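Local atomic coordinates of beta-hydroxyacid dehydrogenase, 3-hydroxyisobutyrate dehydrogenase (Saccharomonospora xinjiangensis XJ-54, PDB entry 6GRL), a protein that acts as an S-selective imine reductase linked to reductive amination, probably using NADP(H). Residues R37-R42 against L166-G171; T69-V74 against S96-L101; D133-G138 against L181-F186; D283-D288 against S296-L301. One frame throughout, in Å; residues are numbered along the deposited sequence. Where two conformers were deposited one is given.

Contact 1. Residues R37-R42 against L166-G171; sequences RAFVER and LRELGG
The ring of F39 is overlapped on one face by L169, whose CD2 stands 4.2 Å from the ring centroid, a CH-pi contact offset toward the rim. The same methyl meets A38 CB at 3.8 Å; the alanine is small enough to let the leucine come close to helix 30-41. At the ring edge, in plane, E168 OE1 approaches F39 CD1 at 3.6 Å, where the ring hydrogens carry slight positive charge. The glutamate's extended chain (chi2 178°) carries CD toward the ring edge, and OE1 is hydrogen-bonded to H44, which packs edge-to-face on F39. R42, modelled in two conformers, in the one described bends at chi2 and chi3, and E168 CG then lies over one guanidinium face, a contact less certain for that reason. A water donates to both R42 O and E168 OE2. Replacing E168 by an alanine would probably leave H44 NE2 without its acceptor, the water with R42 O alone of these two, and a gap at the F39 edge. No N-H of R42 points at E168 OE2, which lies well out of the guanidinium plane; with R42 NH2 4.4 Å from it, any attraction is probably between charges alone.

Contact 2. Residues T69-V74 against S96-L101; sequences TPDEAV and SVTSSL
A chi1 of -91°, off the usual staggered values, turns CG of D71 toward the loop 96-101, while a chi1 of 70° puts T98 OG1 between its own backbone N and carbonyl carbon, where hydroxyl and N-H can serve one carboxylate. D71 OD1 takes two backbone donors: T98 N at a short 2.6 Å, on the syn lone pair, and S99 N at 2.8 Å, from 44° out of the carboxylate plane. D71 OD2 accepts from T98 OG1 at 2.6 Å and, weakly, from T98 N. An aspartate suits this task, since its short side chain sets OD1 against the two consecutive amides and OD2 against the T98 hydroxyl; the N-terminal end of helix 70-74 would probably also favour its charge. An alanine in place of D71 would probably leave the N-H groups of T98 and S99 and the T98 hydroxyl without their acceptor and the loop less firmly held. A water accepts from D71 N and donates to S96 O, adding a second link. Alongside the carboxylate runs an apolar seam: V74 CG2 meets V97 CG1 tip to tip at 4.2 Å and L101 CD2 at 4.0 Å. In the Rossmann-type half, this joins helix 70-74, which rests on W49 of strand 46-49, to the loop running from helix 87-95 to strand 105-108.

Contact 3. Residues D133-G138 against L181-F186; sequences DGKIMG and LAAVEF
The ring of F186 is approached obliquely by K135 CB, I136 O and M137 CE. I136 O lies 3.5 Å from F186 CE1, and the methyl of M137 touches the same ring carbon as the two side chains slide past each other in opposite directions. CG of F186 is anti to the backbone N (chi1 -174°), which starts the ring toward the strand; separately, F186 CB packs on K135 CB at 3.9 Å. A second flat group, the carboxylate of D133, is met on the syn side of OD1 by K135 NZ, 30° out of its plane, in a 2.7 Å salt bridge. The lysine chain, bent at chi2 and chi4, first runs past the helix, K135 CG 3.5 Å from A182 O, with CE against A183 CB, and then turns NZ back to the strand. There NZ also donates to G134 O at 3.1 Å, from above the carbonyl plane, and to T110 O, so three oxygens grip the buried ammonium. Small residues suit the helix here: A182 and A183 leave room for the lysine. The axes of strand segment 133-137 and helix segment 181-186 approach to 7.4 Å, their N-to-C directions 23° apart. A water donates to D133 OD1 at 2.6 Å and accepts from A183 N at 2.8 Å, while Y131 OH holds D133 OD2. The aspartate's negative charge probably balances the buried lysine and, through the water, faces the N-terminal turn of helix 181-209, whose dipole would probably stabilise it; this pairing probably makes a buried lysine tolerable where the Rossmann-type half meets the helix leading to the C-terminal domain.

Contact 4. Residues D283-D288 against S296-L301; sequences DQRIAD and SSLFEL
The guanidinium of R285 lies across S297, whose carbonyl O meets one face at 3.8 Å from R285 CZ, while R285 NH2 is hydrogen-bonded to Q293 OE1. The arginine leaves helix 273-287 with CG anti to the backbone N (chi1 -170°) and, after a bend at chi2, runs out over the following segment. Its far end passes E300, where R285 NH1 stands 3.6 Å from E300 CB. The charges themselves stay apart, R285 NH1 to E300 OE1 being 5.5 Å; the E300 chain leads away, and its OE2 is bonded to Y244 OH. Nearer the helix the contact is apolar: R285 CB meets L298 CD2 at 3.8 Å, and L301 CD1 lies 4.0 Å from Q284 CB. Leucines suit these places, since their branched ends cover the aliphatic roots of the polar side chains. S297 is small enough to let the arginine pass close, and its OG is tied to G294 O within the connecting loop. With no hydrogen bond between the two segments themselves, this is a turn-back of the chain near the C terminus, where a 3-10 turn and a short, weakly bonded helix fold against the end of helix 273-287 in the helical C-terminal domain.

How the contacts relate
From the N terminus, contact 1 begins on helix 30-41 and closes only at the loop before strand 171-174, so it spans most of the Rossmann-type half. Contact 2 opens and closes within that span, joining helix 70-74 to the loop ahead of strand 105-108. Contact 3 starts on strand 130-137, still before contact 1 has closed, and ends on helix 181-209; the two therefore cross, with nearest atoms about 6 Å apart. It ties the sheet to the long helix that leads into the C-terminal domain. Contact 4 follows in series, a short closure late in the sequence of that domain, its centre about 55 Å from that of contact 2.

Contact 1. Residues R37-R42 against L166-G171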
loop_
_atom_site.group_PDB
_atom_site.type_symbol
_atom_site.label_atom_id
_atom_site.label_comp_id
_atom_site.label_asym_id
_atom_site.label_seq_id
_atom_site.Cartn_x
_atom_site.Cartn_y
_atom_site.Cartn_z
ATOM N N ARG A 37 3.294 0.260 -21.215
ATOM C CA ARG A 37 2.211 0.294 -22.196
ATOM C C ARG A 37 1.347 1.534 -22.018
ATOM O O ARG A 37 0.978 2.190 -22.999
ATOM C CB ARG A 37 1.353 -0.965 -22.082
ATOM C CG ARG A 37 1.910 -2.183 -22.794
ATOM C CD ARG A 37 0.821 -3.224 -23.018
ATOM N NE ARG A 37 0.168 -3.609 -21.769
ATOM C CZ ARG A 37 0.598 -4.581 -20.971
ATOM N NH1 ARG A 37 1.682 -5.273 -21.291
ATOM N NH2 ARG A 37 -0.056 -4.862 -19.852
ATOM N N ALA A 38 1.011 1.871 -20.770
ATOM C CA ALA A 38 0.165 3.031 -20.518
ATOM C C ALA A 38 0.821 4.311 -21.018
ATOM O O ALA A 38 0.151 5.175 -21.598
ATOM C CB ALA A 38 -0.155 3.136 -19.027
ATOM N N PHE A 39 2.132 4.449 -20.811
ATOM C CA PHE A 39 2.832 5.637 -21.289
ATOM C C PHE A 39 2.907 5.659 -22.811
ATOM O O PHE A 39 2.736 6.716 -23.430
ATOM C CB PHE A 39 4.230 5.705 -20.674
ATOM C CG PHE A 39 4.234 6.103 -19.223
ATOM C CD1 PHE A 39 3.368 7.077 -18.754
ATOM C CD2 PHE A 39 5.102 5.498 -18.328
ATOM C CE1 PHE A 39 3.370 7.445 -17.420
ATOM C CE2 PHE A 39 5.109 5.861 -16.991
ATOM C CZ PHE A 39 4.242 6.836 -16.539
ATOM N N VAL A 40 3.152 4.501 -23.433
ATOM C CA VAL A 40 3.205 4.432 -24.893
ATOM C C VAL A 40 1.869 4.855 -25.492
ATOM O O VAL A 40 1.816 5.646 -26.442
ATOM C CB VAL A 40 3.602 3.017 -25.351
ATOM C CG1 VAL A 40 3.368 2.856 -26.846
ATOM C CG2 VAL A 40 5.053 2.728 -25.003
ATOM N N GLU A 41 0.771 4.343 -24.934
ATOM C CA GLU A 41 -0.556 4.645 -25.458
ATOM C C GLU A 41 -0.943 6.106 -25.265
ATOM O O GLU A 41 -1.840 6.592 -25.963
ATOM C CB GLU A 41 -1.596 3.736 -24.801
ATOM C CG GLU A 41 -1.396 2.257 -25.097
ATOM C CD GLU A 41 -2.264 1.361 -24.235
ATOM O OE1 GLU A 41 -3.036 1.890 -23.408
ATOM O OE2 GLU A 41 -2.164 0.124 -24.378
ATOM N N ARG A 42 -0.296 6.811 -24.339
ATOM C CA ARG A 42 -0.575 8.221 -24.101
ATOM C C ARG A 42 0.317 9.146 -24.922
ATOM O O ARG A 42 0.303 10.361 -24.697
ATOM C CB ARG A 42 -0.430 8.544 -22.611
ATOM C CG ARG A 42 -1.523 7.948 -21.735
ATOM C CD ARG A 42 -2.910 8.300 -22.252
ATOM N NE ARG A 42 -3.346 9.620 -21.804
ATOM C CZ ARG A 42 -3.950 9.855 -20.644
ATOM N NH1 ARG A 42 -4.194 8.858 -19.805
ATOM N NH2 ARG A 42 -4.311 11.089 -20.321
ATOM N N LEU A 166 1.548 11.071 -13.596
ATOM C CA LEU A 166 1.294 9.951 -12.695
ATOM C C LEU A 166 -0.152 9.476 -12.785
ATOM O O LEU A 166 -0.419 8.272 -12.689
ATOM C CB LEU A 166 1.638 10.346 -11.261
ATOM C CG LEU A 166 3.069 10.827 -11.019
ATOM C CD1 LEU A 166 3.239 11.293 -9.581
ATOM C CD2 LEU A 166 4.072 9.733 -11.357
ATOM N N ARG A 167 -1.099 10.400 -12.967
ATOM C CA ARG A 167 -2.503 10.006 -13.024
ATOM C C ARG A 167 -2.857 9.274 -14.311
ATOM O O ARG A 167 -3.974 8.761 -14.423
ATOM C CB ARG A 167 -3.415 11.225 -12.850
ATOM C CG ARG A 167 -3.381 12.214 -13.999
ATOM C CD ARG A 167 -4.591 13.138 -13.979
ATOM N NE ARG A 167 -4.419 14.238 -13.034
ATOM C CZ ARG A 167 -4.398 15.522 -13.377
ATOM N NH1 ARG A 167 -4.536 15.875 -14.648
ATOM N NH2 ARG A 167 -4.235 16.455 -12.449
ATOM N N GLU A 168 -1.939 9.213 -15.279
ATOM C CA GLU A 168 -2.141 8.369 -16.448
ATOM C C GLU A 168 -2.092 6.887 -16.105
ATOM O O GLU A 168 -2.524 6.065 -16.919
ATOM C CB GLU A 168 -1.093 8.688 -17.518
ATOM C CG GLU A 168 -1.096 10.137 -17.986
ATOM C CD GLU A 168 -0.018 10.425 -19.015
ATOM O OE1 GLU A 168 0.807 9.526 -19.282
ATOM O OE2 GLU A 168 0.004 11.549 -19.558
ATOM N N LEU A 169 -1.579 6.532 -14.927
ATOM C CA LEU A 169 -1.517 5.142 -14.498
ATOM C C LEU A 169 -2.709 4.728 -13.645
ATOM O O LEU A 169 -2.930 3.526 -13.460
ATOM C CB LEU A 169 -0.223 4.893 -13.718
ATOM C CG LEU A 169 1.072 5.294 -14.428
ATOM C CD1 LEU A 169 2.281 5.020 -13.546
ATOM C CD2 LEU A 169 1.199 4.566 -15.759
ATOM N N GLY A 170 -3.470 5.682 -13.132
ATOM C CA GLY A 170 -4.602 5.391 -12.278
ATOM C C GLY A 170 -4.829 6.533 -11.308
ATOM O O GLY A 170 -4.297 7.627 -11.473
ATOM N N GLY A 171 -5.645 6.256 -10.292
ATOM C CA GLY A 171 -5.852 7.230 -9.233
ATOM C C GLY A 171 -4.575 7.443 -8.434
ATOM O O GLY A 171 -3.832 6.505 -8.149
HETATM O O HOH W 1 -0.440 12.362 -22.499
#

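Contact 2. Residues T69-V74 against S96-L101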
loop_
_atom_site.group_PDB
_atom_site.type_symbol
_atom_site.label_atom_id
_atom_site.label_comp_id
_atom_site.label_asym_id
_atom_site.label_seq_id
_atom_site.Cartn_x
_atom_site.Cartn_y
_atom_site.Cartn_z
ATOM N N THR A 69 21.288 -1.039 -22.047
ATOM C CA THR A 69 21.781 -0.892 -20.683
ATOM C C THR A 69 20.918 0.111 -19.940
ATOM O O THR A 69 20.262 0.956 -20.555
ATOM C CB THR A 69 23.241 -0.416 -20.667
ATOM O OG1 THR A 69 23.323 0.896 -21.238
ATOM C CG2 THR A 69 24.130 -1.369 -21.451
ATOM N N PRO A 70 20.890 0.038 -18.603
ATOM C CA PRO A 70 20.210 1.094 -17.839
ATOM C C PRO A 70 20.774 2.478 -18.104
ATOM O O PRO A 70 20.019 3.457 -18.066
ATOM C CB PRO A 70 20.422 0.664 -16.381
ATOM C CG PRO A 70 20.609 -0.818 -16.455
ATOM C CD PRO A 70 21.345 -1.066 -17.741
ATOM N N ASP A 71 22.076 2.585 -18.378
ATOM C CA ASP A 71 22.661 3.874 -18.732
ATOM C C ASP A 71 22.015 4.439 -19.990
ATOM O O ASP A 71 21.586 5.599 -20.017
ATOM C CB ASP A 71 24.171 3.729 -18.926
ATOM C CG ASP A 71 24.948 3.969 -17.650
ATOM O OD1 ASP A 71 24.518 4.820 -16.845
ATOM O OD2 ASP A 71 25.990 3.310 -17.452
ATOM N N GLU A 72 21.943 3.630 -21.050
ATOM C CA GLU A 72 21.287 4.071 -22.276
ATOM C C GLU A 72 19.827 4.426 -22.031
ATOM O O GLU A 72 19.304 5.362 -22.646
ATOM C CB GLU A 72 21.403 2.984 -23.346
ATOM C CG GLU A 72 20.682 3.294 -24.648
ATOM C CD GLU A 72 20.764 2.152 -25.644
ATOM O OE1 GLU A 72 21.481 1.169 -25.368
ATOM O OE2 GLU A 72 20.104 2.235 -26.702
ATOM N N ALA A 73 19.162 3.709 -21.126
ATOM C CA ALA A 73 17.750 3.969 -20.875
ATOM C C ALA A 73 17.549 5.310 -20.179
ATOM O O ALA A 73 16.683 6.099 -20.573
ATOM C CB ALA A 73 17.147 2.830 -20.052
ATOM N N VAL A 74 18.344 5.591 -19.142
ATOM C CA VAL A 74 18.147 6.834 -18.399
ATOM C C VAL A 74 18.591 8.038 -19.220
ATOM O O VAL A 74 18.084 9.149 -19.024
ATOM C CB VAL A 74 18.869 6.781 -17.038
ATOM C CG1 VAL A 74 18.357 5.614 -16.204
ATOM C CG2 VAL A 74 20.379 6.705 -17.220
ATOM N N SER A 96 24.306 0.110 -11.479
ATOM C CA SER A 96 24.986 -0.050 -12.758
ATOM C C SER A 96 24.960 1.215 -13.603
ATOM O O SER A 96 25.514 1.215 -14.709
ATOM C CB SER A 96 24.357 -1.205 -13.542
ATOM O OG SER A 96 23.001 -0.927 -13.854
ATOM N N VAL A 97 24.334 2.282 -13.118
ATOM C CA VAL A 97 24.230 3.526 -13.872
ATOM C C VAL A 97 25.531 4.303 -13.720
ATOM O O VAL A 97 25.971 4.586 -12.600
ATOM C CB VAL A 97 23.030 4.357 -13.400
ATOM C CG1 VAL A 97 22.992 5.697 -14.120
ATOM C CG2 VAL A 97 21.734 3.590 -13.620
ATOM N N THR A 98 26.154 4.644 -14.846
ATOM C CA THR A 98 27.360 5.457 -14.855
ATOM C C THR A 98 27.127 6.840 -15.445
ATOM O O THR A 98 28.041 7.671 -15.424
ATOM C CB THR A 98 28.476 4.745 -15.628
ATOM O OG1 THR A 98 28.157 4.726 -17.025
ATOM C CG2 THR A 98 28.632 3.315 -15.132
ATOM N N SER A 99 25.934 7.109 -15.962
ATOM C CA SER A 99 25.612 8.403 -16.539
ATOM C C SER A 99 25.034 9.335 -15.478
ATOM O O SER A 99 24.521 8.901 -14.443
ATOM C CB SER A 99 24.624 8.244 -17.694
ATOM O OG SER A 99 25.073 7.263 -18.612
ATOM N N SER A 100 25.125 10.633 -15.753
ATOM C CA SER A 100 24.619 11.633 -14.826
ATOM C C SER A 100 23.099 11.574 -14.738
ATOM O O SER A 100 22.405 11.440 -15.748
ATOM C CB SER A 100 25.062 13.030 -15.261
ATOM O OG SER A 100 24.408 14.034 -14.501
ATOM N N LEU A 101 22.584 11.668 -13.513
ATOM C CA LEU A 101 21.151 11.771 -13.272
ATOM C C LEU A 101 20.743 13.174 -12.847
ATOM O O LEU A 101 19.599 13.376 -12.422
ATOM C CB LEU A 101 20.715 10.752 -12.214
ATOM C CG LEU A 101 21.019 9.288 -12.540
ATOM C CD1 LEU A 101 20.677 8.397 -11.358
ATOM C CD2 LEU A 101 20.270 8.840 -13.786
HETATM O O HOH W 2 24.211 0.681 -17.404
#

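Contact 3. Residues D133-G138 against L181-F186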
loop_
_atom_site.group_PDB
_atom_site.type_symbol
_atom_site.label_atom_id
_atom_site.label_comp_id
_atom_site.label_asym_id
_atom_site.label_seq_id
_atom_site.Cartn_x
_atom_site.Cartn_y
_atom_site.Cartn_z
ATOM N N ASP A 133 8.583 8.283 -4.367
ATOM C CA ASP A 133 8.320 6.878 -4.098
ATOM C C ASP A 133 6.832 6.615 -4.268
ATOM O O ASP A 133 6.001 7.345 -3.716
ATOM C CB ASP A 133 8.772 6.485 -2.693
ATOM C CG ASP A 133 8.982 4.994 -2.555
ATOM O OD1 ASP A 133 8.108 4.315 -1.973
ATOM O OD2 ASP A 133 10.017 4.497 -3.044
ATOM N N GLY A 134 6.505 5.583 -5.034
ATOM C CA GLY A 134 5.122 5.236 -5.286
ATOM C C GLY A 134 4.846 3.780 -4.975
ATOM O O GLY A 134 5.715 2.919 -5.100
ATOM N N LYS A 135 3.607 3.519 -4.562
ATOM C CA LYS A 135 3.138 2.167 -4.287
ATOM C C LYS A 135 1.801 1.961 -4.980
ATOM O O LYS A 135 0.916 2.820 -4.898
ATOM C CB LYS A 135 3.016 1.917 -2.779
ATOM C CG LYS A 135 4.348 1.994 -2.041
ATOM C CD LYS A 135 5.254 0.826 -2.409
ATOM C CE LYS A 135 6.672 1.028 -1.892
ATOM N NZ LYS A 135 7.498 1.865 -2.811
ATOM N N ILE A 136 1.654 0.823 -5.655
ATOM C CA ILE A 136 0.520 0.559 -6.535
ATOM C C ILE A 136 -0.448 -0.394 -5.850
ATOM O O ILE A 136 -0.040 -1.430 -5.309
ATOM C CB ILE A 136 0.988 -0.017 -7.883
ATOM C CG1 ILE A 136 1.928 0.965 -8.586
ATOM C CG2 ILE A 136 -0.207 -0.351 -8.767
ATOM C CD1 ILE A 136 2.655 0.365 -9.771
ATOM N N MET A 137 -1.733 -0.047 -5.880
ATOM C CA MET A 137 -2.812 -0.935 -5.463
ATOM C C MET A 137 -3.602 -1.313 -6.709
ATOM O O MET A 137 -4.229 -0.453 -7.338
ATOM C CB MET A 137 -3.711 -0.267 -4.425
ATOM C CG MET A 137 -2.965 0.540 -3.378
ATOM S SD MET A 137 -3.628 0.293 -1.719
ATOM C CE MET A 137 -3.241 -1.436 -1.456
ATOM N N GLY A 138 -3.566 -2.590 -7.069
ATOM C CA GLY A 138 -4.266 -3.086 -8.233
ATOM C C GLY A 138 -3.397 -4.008 -9.058
ATOM O O GLY A 138 -2.212 -4.199 -8.795
ATOM N N LEU A 181 6.633 7.581 3.290
ATOM C CA LEU A 181 5.233 7.554 3.710
ATOM C C LEU A 181 4.376 6.665 2.818
ATOM O O LEU A 181 3.427 6.039 3.308
ATOM C CB LEU A 181 4.665 8.972 3.743
ATOM C CG LEU A 181 5.092 9.815 4.945
ATOM C CD1 LEU A 181 4.573 11.239 4.821
ATOM C CD2 LEU A 181 4.626 9.177 6.243
ATOM N N ALA A 182 4.670 6.605 1.517
ATOM C CA ALA A 182 3.910 5.720 0.639
ATOM C C ALA A 182 4.132 4.262 1.016
ATOM O O ALA A 182 3.197 3.450 0.976
ATOM C CB ALA A 182 4.291 5.964 -0.822
ATOM N N ALA A 183 5.363 3.914 1.399
ATOM C CA ALA A 183 5.644 2.559 1.860
ATOM C C ALA A 183 4.958 2.277 3.191
ATOM O O ALA A 183 4.493 1.155 3.428
ATOM C CB ALA A 183 7.153 2.349 1.976
ATOM N N VAL A 184 4.895 3.278 4.074
ATOM C CA VAL A 184 4.158 3.123 5.327
ATOM C C VAL A 184 2.688 2.849 5.042
ATOM O O VAL A 184 2.084 1.936 5.616
ATOM C CB VAL A 184 4.329 4.370 6.214
ATOM C CG1 VAL A 184 3.409 4.288 7.426
ATOM C CG2 VAL A 184 5.768 4.517 6.652
ATOM N N GLU A 185 2.094 3.642 4.147
ATOM C CA GLU A 185 0.687 3.466 3.802
ATOM C C GLU A 185 0.427 2.068 3.255
ATOM O O GLU A 185 -0.534 1.400 3.654
ATOM C CB GLU A 185 0.268 4.529 2.785
ATOM C CG GLU A 185 -1.209 4.519 2.431
ATOM C CD GLU A 185 -2.062 5.220 3.468
ATOM O OE1 GLU A 185 -1.513 6.031 4.243
ATOM O OE2 GLU A 185 -3.285 4.968 3.498
ATOM N N PHE A 186 1.286 1.605 2.345
ATOM C CA PHE A 186 1.083 0.301 1.722
ATOM C C PHE A 186 1.173 -0.822 2.748
ATOM O O PHE A 186 0.270 -1.661 2.846
ATOM C CB PHE A 186 2.104 0.092 0.603
ATOM C CG PHE A 186 1.886 -1.163 -0.194
ATOM C CD1 PHE A 186 1.020 -1.171 -1.274
ATOM C CD2 PHE A 186 2.549 -2.334 0.137
ATOM C CE1 PHE A 186 0.817 -2.325 -2.012
ATOM C CE2 PHE A 186 2.349 -3.491 -0.595
ATOM C CZ PHE A 186 1.482 -3.486 -1.670
HETATM O O HOH W 3 7.573 5.232 0.384
#

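Contact 4. Residues D283-D288 against S296-L301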
loop_
_atom_site.group_PDB
_atom_site.type_symbol
_atom_site.label_atom_id
_atom_site.label_comp_id
_atom_site.label_asym_id
_atom_site.label_seq_id
_atom_site.Cartn_x
_atom_site.Cartn_y
_atom_site.Cartn_z
ATOM N N ASP A 283 -10.495 -4.710 30.478
ATOM C CA ASP A 283 -10.484 -4.773 31.935
ATOM C C ASP A 283 -9.546 -3.728 32.525
ATOM O O ASP A 283 -9.840 -3.141 33.572
ATOM C CB ASP A 283 -10.086 -6.175 32.400
ATOM C CG ASP A 283 -11.164 -7.208 32.130
ATOM O OD1 ASP A 283 -12.315 -6.813 31.852
ATOM O OD2 ASP A 283 -10.863 -8.417 32.207
ATOM N N GLN A 284 -8.414 -3.480 31.864
ATOM C CA GLN A 284 -7.481 -2.474 32.362
ATOM C C GLN A 284 -8.063 -1.071 32.235
ATOM O O GLN A 284 -7.956 -0.264 33.166
ATOM C CB GLN A 284 -6.151 -2.577 31.617
ATOM C CG GLN A 284 -5.085 -1.619 32.122
ATOM C CD GLN A 284 -4.727 -1.861 33.576
ATOM O OE1 GLN A 284 -4.570 -3.005 34.007
ATOM N NE2 GLN A 284 -4.598 -0.784 34.343
ATOM N N ARG A 285 -8.687 -0.766 31.095
ATOM C CA ARG A 285 -9.281 0.555 30.906
ATOM C C ARG A 285 -10.434 0.787 31.874
ATOM O O ARG A 285 -10.636 1.910 32.351
ATOM C CB ARG A 285 -9.748 0.716 29.460
ATOM C CG ARG A 285 -10.168 2.130 29.093
ATOM C CD ARG A 285 -8.973 3.052 28.932
ATOM N NE ARG A 285 -9.379 4.378 28.476
ATOM C CZ ARG A 285 -8.579 5.439 28.451
ATOM N NH1 ARG A 285 -7.322 5.333 28.860
ATOM N NH2 ARG A 285 -9.036 6.606 28.020
ATOM N N ILE A 286 -11.201 -0.262 32.179
ATOM C CA ILE A 286 -12.258 -0.140 33.179
ATOM C C ILE A 286 -11.658 0.076 34.563
ATOM O O ILE A 286 -12.139 0.911 35.339
ATOM C CB ILE A 286 -13.170 -1.380 33.145
ATOM C CG1 ILE A 286 -13.994 -1.401 31.857
ATOM C CG2 ILE A 286 -14.082 -1.413 34.365
ATOM C CD1 ILE A 286 -14.590 -2.753 31.544
ATOM N N ALA A 287 -10.596 -0.665 34.891
ATOM C CA ALA A 287 -9.947 -0.494 36.186
ATOM C C ALA A 287 -9.315 0.886 36.322
ATOM O O ALA A 287 -9.162 1.389 37.442
ATOM C CB ALA A 287 -8.896 -1.584 36.397
ATOM N N ASP A 288 -8.946 1.510 35.205
ATOM C CA ASP A 288 -8.373 2.850 35.221
ATOM C C ASP A 288 -9.421 3.944 35.376
ATOM O O ASP A 288 -9.061 5.126 35.378
ATOM C CB ASP A 288 -7.564 3.092 33.943
ATOM C CG ASP A 288 -6.320 2.225 33.865
ATOM O OD1 ASP A 288 -5.842 1.774 34.927
ATOM O OD2 ASP A 288 -5.818 2.000 32.744
ATOM N N SER A 296 -12.587 2.490 21.088
ATOM C CA SER A 296 -11.515 3.323 20.554
ATOM C C SER A 296 -10.585 3.823 21.653
ATOM O O SER A 296 -9.412 4.109 21.388
ATOM C CB SER A 296 -12.102 4.501 19.776
ATOM O OG SER A 296 -12.880 5.334 20.616
ATOM N N SER A 297 -11.081 3.920 22.888
ATOM C CA SER A 297 -10.252 4.394 23.992
ATOM C C SER A 297 -9.154 3.406 24.362
ATOM O O SER A 297 -8.195 3.792 25.037
ATOM C CB SER A 297 -11.121 4.688 25.216
ATOM O OG SER A 297 -11.604 3.492 25.802
ATOM N N LEU A 298 -9.270 2.144 23.939
ATOM C CA LEU A 298 -8.209 1.179 24.195
ATOM C C LEU A 298 -6.915 1.554 23.485
ATOM O O LEU A 298 -5.848 1.051 23.855
ATOM C CB LEU A 298 -8.655 -0.220 23.769
ATOM C CG LEU A 298 -9.930 -0.731 24.445
ATOM C CD1 LEU A 298 -10.309 -2.107 23.916
ATOM C CD2 LEU A 298 -9.775 -0.759 25.961
ATOM N N PHE A 299 -6.989 2.427 22.477
ATOM C CA PHE A 299 -5.783 2.899 21.808
ATOM C C PHE A 299 -4.854 3.623 22.774
ATOM O O PHE A 299 -3.635 3.634 22.570
ATOM C CB PHE A 299 -6.161 3.813 20.643
ATOM C CG PHE A 299 -5.015 4.146 19.737
ATOM C CD1 PHE A 299 -4.466 3.181 18.910
ATOM C CD2 PHE A 299 -4.493 5.427 19.703
ATOM C CE1 PHE A 299 -3.408 3.487 18.072
ATOM C CE2 PHE A 299 -3.440 5.742 18.863
ATOM C CZ PHE A 299 -2.896 4.769 18.047
ATOM N N GLU A 300 -5.408 4.223 23.831
ATOM C CA GLU A 300 -4.575 4.899 24.818
ATOM C C GLU A 300 -3.679 3.919 25.566
ATOM O O GLU A 300 -2.616 4.309 26.061
ATOM C CB GLU A 300 -5.450 5.673 25.804
ATOM C CG GLU A 300 -6.268 6.782 25.166
ATOM C CD GLU A 300 -5.408 7.916 24.644
ATOM O OE1 GLU A 300 -4.391 8.242 25.292
ATOM O OE2 GLU A 300 -5.749 8.480 23.583
ATOM N N LEU A 301 -4.087 2.651 25.657
ATOM C CA LEU A 301 -3.270 1.639 26.310
ATOM C C LEU A 301 -2.192 1.076 25.396
ATOM O O LEU A 301 -1.174 0.581 25.892
ATOM C CB LEU A 301 -4.152 0.497 26.822
ATOM C CG LEU A 301 -5.084 0.825 27.988
ATOM C CD1 LEU A 301 -6.001 -0.351 28.279
ATOM C CD2 LEU A 301 -4.279 1.202 29.222
#